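Local coordinates for argonaute protein (Marinitoga piezophila, PDB 5I4A), which cleaves single-stranded DNA targets, and can cleave RNA targets, matched by short guide RNAs that carry a 5'-hydroxyl end, at residues 584-589 with 593-598; 179-182 with 188-191. All blocks are in the same frame, centred on the assembly; numbering follows the deposited sequence.

Contact 1. Residues 584-589 with 593-598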
loop_
_atom_site.group_PDB
_atom_site.type_symbol
_atom_site.label_atom_id
_atom_site.label_comp_id
_atom_site.label_asym_id
_atom_site.label_seq_id
_atom_site.Cartn_x
_atom_site.Cartn_y
_atom_site.Cartn_z
ATOM N N VAL A 584 -2.713 1.893 13.094
ATOM C CA VAL A 584 -2.205 0.770 13.872
ATOM C C VAL A 584 -3.199 0.499 14.992
ATOM O O VAL A 584 -3.459 1.382 15.819
ATOM C CB VAL A 584 -0.806 1.055 14.446
ATOM C CG1 VAL A 584 -0.217 -0.194 15.062
ATOM C CG2 VAL A 584 0.118 1.610 13.370
ATOM N N LYS A 585 -3.752 -0.712 15.024
ATOM C CA LYS A 585 -4.761 -1.085 16.011
ATOM C C LYS A 585 -4.311 -2.339 16.744
ATOM O O LYS A 585 -4.156 -3.397 16.127
ATOM C CB LYS A 585 -6.121 -1.322 15.352
ATOM C CG LYS A 585 -7.194 -1.792 16.323
ATOM C CD LYS A 585 -8.473 -2.198 15.612
ATOM C CE LYS A 585 -9.555 -2.528 16.617
ATOM N NZ LYS A 585 -9.045 -3.433 17.691
ATOM N N ILE A 586 -4.126 -2.228 18.058
ATOM C CA ILE A 586 -3.759 -3.373 18.891
ATOM C C ILE A 586 -5.026 -4.189 19.130
ATOM O O ILE A 586 -5.824 -3.870 20.011
ATOM C CB ILE A 586 -3.113 -2.940 20.209
ATOM C CG1 ILE A 586 -2.022 -1.895 19.959
ATOM C CG2 ILE A 586 -2.530 -4.148 20.932
ATOM C CD1 ILE A 586 -0.820 -2.431 19.212
ATOM N N LEU A 587 -5.220 -5.245 18.341
ATOM C CA LEU A 587 -6.376 -6.115 18.537
ATOM C C LEU A 587 -6.284 -6.856 19.864
ATOM O O LEU A 587 -7.247 -6.890 20.639
ATOM C CB LEU A 587 -6.492 -7.107 17.380
ATOM C CG LEU A 587 -7.550 -6.829 16.315
ATOM C CD1 LEU A 587 -7.761 -8.063 15.460
ATOM C CD2 LEU A 587 -8.857 -6.396 16.953
ATOM N N GLU A 588 -5.132 -7.457 20.137
ATOM C CA GLU A 588 -4.915 -8.217 21.355
ATOM C C GLU A 588 -3.509 -7.915 21.852
ATOM O O GLU A 588 -2.631 -7.513 21.083
ATOM C CB GLU A 588 -5.087 -9.723 21.125
ATOM C CG GLU A 588 -5.794 -10.458 22.251
ATOM C CD GLU A 588 -7.287 -10.191 22.269
ATOM O OE1 GLU A 588 -7.971 -10.558 21.291
ATOM O OE2 GLU A 588 -7.772 -9.604 23.257
ATOM N N ASN A 589 -3.300 -8.106 23.151
ATOM C CA ASN A 589 -1.969 -7.911 23.714
ATOM C C ASN A 589 -1.867 -8.637 25.041
ATOM O O ASN A 589 -2.633 -8.358 25.965
ATOM C CB ASN A 589 -1.646 -6.426 23.898
ATOM C CG ASN A 589 -0.280 -6.200 24.514
ATOM O OD1 ASN A 589 0.620 -7.025 24.368
ATOM N ND2 ASN A 589 -0.125 -5.089 25.228
ATOM N N TYR A 593 4.743 -5.313 27.312
ATOM C CA TYR A 593 4.831 -3.965 26.780
ATOM C C TYR A 593 3.483 -3.269 26.882
ATOM O O TYR A 593 2.429 -3.895 26.726
ATOM C CB TYR A 593 5.275 -3.988 25.318
ATOM C CG TYR A 593 6.705 -4.406 25.094
ATOM C CD1 TYR A 593 7.754 -3.610 25.532
ATOM C CD2 TYR A 593 7.010 -5.579 24.418
ATOM C CE1 TYR A 593 9.066 -3.980 25.319
ATOM C CE2 TYR A 593 8.320 -5.956 24.199
ATOM C CZ TYR A 593 9.344 -5.153 24.650
ATOM O OH TYR A 593 10.651 -5.526 24.434
ATOM N N THR A 594 3.523 -1.970 27.147
ATOM C CA THR A 594 2.319 -1.164 27.052
ATOM C C THR A 594 1.974 -0.934 25.585
ATOM O O THR A 594 2.790 -1.163 24.688
ATOM C CB THR A 594 2.502 0.179 27.760
ATOM O OG1 THR A 594 3.392 1.005 26.997
ATOM C CG2 THR A 594 3.079 -0.027 29.154
ATOM N N ILE A 595 0.741 -0.484 25.348
ATOM C CA ILE A 595 0.329 -0.134 23.990
ATOM C C ILE A 595 1.283 0.899 23.408
ATOM O O ILE A 595 1.788 0.746 22.291
ATOM C CB ILE A 595 -1.125 0.368 23.980
ATOM C CG1 ILE A 595 -2.068 -0.700 24.537
ATOM C CG2 ILE A 595 -1.545 0.768 22.573
ATOM C CD1 ILE A 595 -1.948 -2.037 23.847
ATOM N N GLU A 596 1.569 1.953 24.180
ATOM C CA GLU A 596 2.468 3.009 23.718
ATOM C C GLU A 596 3.823 2.453 23.295
ATOM O O GLU A 596 4.395 2.888 22.289
ATOM C CB GLU A 596 2.652 4.060 24.815
ATOM C CG GLU A 596 1.393 4.835 25.174
ATOM C CD GLU A 596 0.512 4.108 26.175
ATOM O OE1 GLU A 596 0.884 2.998 26.608
ATOM O OE2 GLU A 596 -0.553 4.654 26.533
ATOM N N GLU A 597 4.354 1.493 24.055
ATOM C CA GLU A 597 5.645 0.907 23.713
ATOM C C GLU A 597 5.551 0.055 22.454
ATOM O O GLU A 597 6.455 0.083 21.612
ATOM C CB GLU A 597 6.168 0.081 24.886
ATOM C CG GLU A 597 6.621 0.912 26.073
ATOM C CD GLU A 597 6.773 0.085 27.331
ATOM O OE1 GLU A 597 6.113 -0.970 27.430
ATOM O OE2 GLU A 597 7.550 0.489 28.219
ATOM N N ILE A 598 4.464 -0.705 22.310
ATOM C CA ILE A 598 4.258 -1.502 21.102
ATOM C C ILE A 598 4.152 -0.598 19.881
ATOM O O ILE A 598 4.737 -0.874 18.828
ATOM C CB ILE A 598 3.010 -2.390 21.252
ATOM C CG1 ILE A 598 3.195 -3.380 22.402
ATOM C CG2 ILE A 598 2.725 -3.134 19.957
ATOM C CD1 ILE A 598 1.972 -4.240 22.667
#
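N589 and Y593 are joined by the one hydrogen bond of this strand-to-helix contact, and it runs from a side-chain amide to a backbone carbonyl. ND2 of N589 donates to O of Y593 at 3.2 Å. The bond is nearly straight, 163° at the hydrogen. The acceptor lies in the amide plane of N589, and the donor is tilted 21° from the carbonyl plane. CG of N589 stands anti to the backbone N (chi1 179°), which carries the amide across toward the start of the helix. The other end of the amide is held too, as OD1 is bonded to T591. CD1 of I598 packs against the amide, 3.4 Å from N589 ND2. Replacing N589 by alanine removes the amide and would probably leave the carbonyl of Y593 without this donor, T591 without its amide partner and a gap beside I598.

Deeper in, the contact is apolar. I586 points at the helix and lies between two isoleucines. CG2 and CG1 of I586 face I595, with CG2 3.6 Å from I595 CD1. CD1 of I586 reaches CG2 of I598 at 3.7 Å. I599, further along helix 595-605, also packs on I586.

The helix start is fixed separately. T594 is the N-cap and forms a capping box with E597. N of E597 donates to OG1 of T594 at 3.1 Å, and N of T594 donates to OE1 of E597 at 2.8 Å. On the strand, L587 and E588 form a classic beta bulge opposite L542.

The contact lays a helix of the PIWI domain, which has an RNase H fold, on its mixed sheet. The isoleucines give the helix an apolar seat, while the amide, bonded at ND2 and OD1, probably fixes the path from strand to helix.

Contact 2. Residues 179-182 with 188-191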
loop_
_atom_site.group_PDB
_atom_site.type_symbol
_atom_site.label_atom_id
_atom_site.label_comp_id
_atom_site.label_asym_id
_atom_site.label_seq_id
_atom_site.Cartn_x
_atom_site.Cartn_y
_atom_site.Cartn_z
ATOM N N PHE A 179 -12.436 0.444 -15.605
ATOM C CA PHE A 179 -12.028 -0.632 -16.490
ATOM C C PHE A 179 -10.972 -0.121 -17.458
ATOM O O PHE A 179 -11.036 1.035 -17.895
ATOM C CB PHE A 179 -13.224 -1.185 -17.282
ATOM C CG PHE A 179 -14.473 -1.353 -16.462
ATOM C CD1 PHE A 179 -15.354 -0.295 -16.293
ATOM C CD2 PHE A 179 -14.771 -2.566 -15.864
ATOM C CE1 PHE A 179 -16.503 -0.442 -15.539
ATOM C CE2 PHE A 179 -15.922 -2.721 -15.108
ATOM C CZ PHE A 179 -16.789 -1.656 -14.947
ATOM N N PRO A 180 -9.983 -0.946 -17.794
ATOM C CA PRO A 180 -9.020 -0.553 -18.829
ATOM C C PRO A 180 -9.728 -0.262 -20.143
ATOM O O PRO A 180 -10.697 -0.930 -20.510
ATOM C CB PRO A 180 -8.098 -1.771 -18.937
ATOM C CG PRO A 180 -8.208 -2.443 -17.605
ATOM C CD PRO A 180 -9.624 -2.225 -17.156
ATOM N N TYR A 181 -9.236 0.754 -20.846
ATOM C CA TYR A 181 -9.829 1.206 -22.100
ATOM C C TYR A 181 -9.139 0.485 -23.254
ATOM O O TYR A 181 -7.977 0.763 -23.566
ATOM C CB TYR A 181 -9.702 2.723 -22.222
ATOM C CG TYR A 181 -9.857 3.275 -23.621
ATOM C CD1 TYR A 181 -11.052 3.145 -24.318
ATOM C CD2 TYR A 181 -8.812 3.953 -24.237
ATOM C CE1 TYR A 181 -11.194 3.658 -25.594
ATOM C CE2 TYR A 181 -8.945 4.470 -25.511
ATOM C CZ TYR A 181 -10.137 4.321 -26.185
ATOM O OH TYR A 181 -10.271 4.836 -27.454
ATOM N N ILE A 182 -9.853 -0.451 -23.879
ATOM C CA ILE A 182 -9.280 -1.216 -24.983
ATOM C C ILE A 182 -9.294 -0.397 -26.267
ATOM O O ILE A 182 -8.242 -0.071 -26.829
ATOM C CB ILE A 182 -10.029 -2.549 -25.165
ATOM C CG1 ILE A 182 -9.932 -3.394 -23.894
ATOM C CG2 ILE A 182 -9.469 -3.314 -26.357
ATOM C CD1 ILE A 182 -8.522 -3.835 -23.559
ATOM N N ILE A 188 -18.213 2.149 -31.345
ATOM C CA ILE A 188 -18.286 1.018 -30.426
ATOM C C ILE A 188 -17.127 1.128 -29.442
ATOM O O ILE A 188 -15.957 1.204 -29.843
ATOM C CB ILE A 188 -18.288 -0.332 -31.164
ATOM C CG1 ILE A 188 -17.038 -0.514 -32.027
ATOM C CG2 ILE A 188 -19.536 -0.459 -32.028
ATOM C CD1 ILE A 188 -16.631 -1.958 -32.226
ATOM N N LEU A 189 -17.456 1.164 -28.155
ATOM C CA LEU A 189 -16.482 1.309 -27.084
ATOM C C LEU A 189 -16.242 -0.053 -26.446
ATOM O O LEU A 189 -17.197 -0.766 -26.120
ATOM C CB LEU A 189 -16.980 2.313 -26.043
ATOM C CG LEU A 189 -16.053 2.706 -24.893
ATOM C CD1 LEU A 189 -14.840 3.458 -25.419
ATOM C CD2 LEU A 189 -16.809 3.542 -23.869
ATOM N N LYS A 190 -14.974 -0.414 -26.277
ATOM C CA LYS A 190 -14.601 -1.725 -25.763
ATOM C C LYS A 190 -13.783 -1.566 -24.489
ATOM O O LYS A 190 -12.838 -0.771 -24.443
ATOM C CB LYS A 190 -13.830 -2.528 -26.815
ATOM C CG LYS A 190 -14.659 -2.807 -28.063
ATOM C CD LYS A 190 -14.324 -4.148 -28.698
ATOM C CE LYS A 190 -13.017 -4.096 -29.468
ATOM N NZ LYS A 190 -12.909 -5.223 -30.434
ATOM N N ILE A 191 -14.155 -2.327 -23.461
ATOM C CA ILE A 191 -13.553 -2.240 -22.140
ATOM C C ILE A 191 -13.030 -3.614 -21.744
ATOM O O ILE A 191 -13.420 -4.642 -22.303
ATOM C CB ILE A 191 -14.554 -1.719 -21.088
ATOM C CG1 ILE A 191 -15.743 -2.675 -20.969
ATOM C CG2 ILE A 191 -15.050 -0.339 -21.462
ATOM C CD1 ILE A 191 -16.832 -2.182 -20.039
#
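F179 and I191 form the buried side of the contact. CB of F179 and CB of I191 are 4.1 Å apart. CD1 of I191 lies over one face of the F179 ring. The first torsion of I191 puts CG1 between the backbone N and the carbonyl carbon (chi1 61°), and this carries CD1 over to the ring. F179 and I191 each pack on a uracil base of the bound RNA, and Y207 touches both. The close-packed pair is Y181 with L189, where CD1 of L189 meets the edge of the Y181 ring, 3.7 Å from CE1. The same ring stands edge-to-face with F209.

The two segments belong to a beta hairpin of the PAZ domain, made of strands 178-185 and 188-192. Y181 and I191 are an antiparallel non-hydrogen-bonded pair. Segments 179-182 and 188-191 run at 133° to each other, well short of a flat antiparallel pair. N of I182 donates to O of K190 at 3.1 Å, with a bent angle of 140° at the hydrogen. CA of I191 adds a CH...O contact to O of P180 at 3.5 Å.

On the solvent side, CB of exposed I182 lies 3.4 Å from O of K190. Side chain to side chain, I182 and K190 come nearest at their CB atoms, 4.1 Å apart. The K190 chain bends twice and carries its amine away from 179-182.

Overall arrangement
From the N terminus the chain runs through the N-terminal domain and linker L1 before it reaches contact 2. There it turns back within a few residues, and 179-182 with 188-191 closes a hairpin. This joins neighbouring strands 178-185 and 188-192 of the PAZ sheet. The chain then passes through linker L2 and the Mid domain into the PIWI domain. Contact 1 closes another short loop there, tying helix 595-605 to strand 582-589 of the mixed PIWI sheet. The two contacts follow in series and neither nest nor cross. The centres of contact 1 and contact 2 are about 47 Å apart. Contact 2 belongs to the PAZ lobe and contact 1 to the PIWI lobe.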